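Local atomic coordinates of tailspike protein (Siphovirus 9NA, PDB entry 3RIQ), a protein that probably recognises the lipopolysaccharide O-antigen on Salmonella as the phage's receptor-binding tailspike and cleaves it as an endorhamnosidase. Residues R261-V266 with F304-Q309. Numbering follows the deposited sequence.
Sequences RNYRLV and FQLPTQ
Tyr263 sets the edge of its ring against the turn at Leu306-Thr308, and here the packing is tightest. With CG anti to the carbonyl carbon (chi1 -70°), the ring swings over to the turn. Pro307 O meets the ring edge in plane, 3.4 Å from Tyr263 CD1; Pro307 centres an inverse gamma turn, a bend suited to proline's restricted phi. At the tip, Leu306 crosses the tyrosine at about a right angle, its CD2 3.5 Å from Tyr263 OH, while that hydroxyl hydrogen-bonds Asp295. Leu306 likewise crosses the extended aliphatic part of Arg261, CD1 3.4 Å from Arg261 CD; the arginine's charged end reaches Asp285 and Glu254. Threonine suits its place because its branches differ: Thr308 CG2 packs 3.6 Å from Asn262 O, whereas OG1 bonds to Asn332. One backbone hydrogen bond ties the segments, Arg264 N to Thr308 O at 2.7 Å, with the donor nearly in line with the carbonyl (169°). Toward the partly exposed side the contact between the segments thins: Arg264 and Gln309 run side by side, Arg264 CG 3.8 Å from Gln309 CB, before the guanidinium turns to Asp226 and Asp229. Thus two loops preceding successive parallel strands of the right-handed beta-helix, 266-273 and 311-318, join through apolar contacts and one backbone hydrogen bond, while the charges of Arg261 and Arg264 are probably balanced by surrounding carboxylates.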
# COMPACT_ATOMS: atom_id res chain seq x y z
N ARG A 261 -15.51 4.42 25.07
CA ARG A 261 -14.89 4.88 23.82
C ARG A 261 -13.39 4.62 23.80
O ARG A 261 -12.83 4.07 24.74
CB ARG A 261 -15.20 6.36 23.64
CG ARG A 261 -16.71 6.64 23.48
CD ARG A 261 -16.94 8.14 23.49
NE ARG A 261 -18.34 8.54 23.30
CZ ARG A 261 -19.25 8.69 24.27
NH1 ARG A 261 -18.93 8.43 25.55
NH2 ARG A 261 -20.47 9.11 23.97
N ASN A 262 -12.73 5.00 22.70
CA ASN A 262 -11.34 4.62 22.45
C ASN A 262 -10.60 5.68 21.67
O ASN A 262 -11.21 6.36 20.85
CB ASN A 262 -11.26 3.29 21.69
CG ASN A 262 -12.01 2.19 22.40
OD1 ASN A 262 -11.42 1.46 23.22
ND2 ASN A 262 -13.32 2.05 22.10
N TYR A 263 -9.28 5.76 21.89
CA TYR A 263 -8.43 6.80 21.35
C TYR A 263 -7.09 6.29 20.90
O TYR A 263 -6.56 5.33 21.49
CB TYR A 263 -8.14 7.89 22.43
CG TYR A 263 -9.35 8.74 22.77
CD1 TYR A 263 -9.58 9.96 22.13
CD2 TYR A 263 -10.28 8.31 23.72
CE1 TYR A 263 -10.70 10.73 22.41
CE2 TYR A 263 -11.40 9.08 24.02
CZ TYR A 263 -11.61 10.29 23.35
OH TYR A 263 -12.71 11.04 23.61
N ARG A 264 -6.56 6.90 19.85
CA ARG A 264 -5.14 6.73 19.53
C ARG A 264 -4.67 5.28 19.31
O ARG A 264 -3.63 4.84 19.84
CB ARG A 264 -4.26 7.47 20.57
CG ARG A 264 -4.47 8.98 20.45
CD ARG A 264 -3.62 9.79 21.43
NE ARG A 264 -3.93 9.56 22.84
CZ ARG A 264 -3.60 10.40 23.83
NH1 ARG A 264 -2.91 11.51 23.56
NH2 ARG A 264 -3.94 10.12 25.08
N LEU A 265 -5.47 4.51 18.57
CA LEU A 265 -5.11 3.13 18.22
C LEU A 265 -4.61 3.09 16.77
O LEU A 265 -4.82 4.06 15.99
CB LEU A 265 -6.32 2.20 18.39
CG LEU A 265 -6.86 2.16 19.84
CD1 LEU A 265 -8.18 1.37 19.90
CD2 LEU A 265 -5.84 1.52 20.81
N VAL A 266 -3.98 1.97 16.42
CA VAL A 266 -3.55 1.72 15.04
C VAL A 266 -4.25 0.49 14.50
O VAL A 266 -4.25 -0.57 15.15
CB VAL A 266 -2.01 1.48 14.97
CG1 VAL A 266 -1.60 1.13 13.51
CG2 VAL A 266 -1.24 2.70 15.47
N PHE A 304 -19.88 13.08 17.45
CA PHE A 304 -19.17 12.57 16.27
C PHE A 304 -17.84 13.25 16.04
O PHE A 304 -17.16 12.95 15.07
CB PHE A 304 -20.00 12.59 14.96
CG PHE A 304 -21.32 11.88 15.04
CD1 PHE A 304 -21.39 10.55 15.47
CD2 PHE A 304 -22.50 12.53 14.65
CE1 PHE A 304 -22.61 9.88 15.51
CE2 PHE A 304 -23.77 11.87 14.68
CZ PHE A 304 -23.82 10.54 15.11
N GLN A 305 -17.44 14.16 16.93
CA GLN A 305 -16.23 14.97 16.68
C GLN A 305 -15.15 14.85 17.77
O GLN A 305 -14.32 15.75 17.95
CB GLN A 305 -16.62 16.44 16.44
CG GLN A 305 -17.59 16.59 15.28
CD GLN A 305 -17.91 18.02 14.92
OE1 GLN A 305 -17.52 18.97 15.61
NE2 GLN A 305 -18.65 18.18 13.82
N LEU A 306 -15.13 13.73 18.49
CA LEU A 306 -14.07 13.54 19.48
C LEU A 306 -12.71 13.47 18.80
O LEU A 306 -12.62 12.92 17.69
CB LEU A 306 -14.31 12.25 20.29
CG LEU A 306 -15.49 12.32 21.28
CD1 LEU A 306 -15.94 10.93 21.75
CD2 LEU A 306 -15.11 13.25 22.47
N PRO A 307 -11.64 13.94 19.47
CA PRO A 307 -10.32 13.88 18.85
C PRO A 307 -9.67 12.49 19.01
O PRO A 307 -8.71 12.30 19.75
CB PRO A 307 -9.56 15.01 19.55
CG PRO A 307 -10.10 14.94 21.00
CD PRO A 307 -11.59 14.60 20.79
N THR A 308 -10.22 11.52 18.32
CA THR A 308 -9.78 10.14 18.49
C THR A 308 -8.37 9.89 17.98
O THR A 308 -7.67 9.04 18.55
CB THR A 308 -10.79 9.16 17.88
OG1 THR A 308 -11.14 9.59 16.55
CG2 THR A 308 -12.06 9.12 18.74
N GLN A 309 -7.94 10.58 16.90
CA GLN A 309 -6.53 10.46 16.42
C GLN A 309 -6.12 9.01 16.16
O GLN A 309 -5.01 8.61 16.48
CB GLN A 309 -5.55 11.08 17.42
CG GLN A 309 -5.63 12.62 17.56
CD GLN A 309 -4.32 13.18 18.16
OE1 GLN A 309 -3.27 13.20 17.49
NE2 GLN A 309 -4.37 13.58 19.42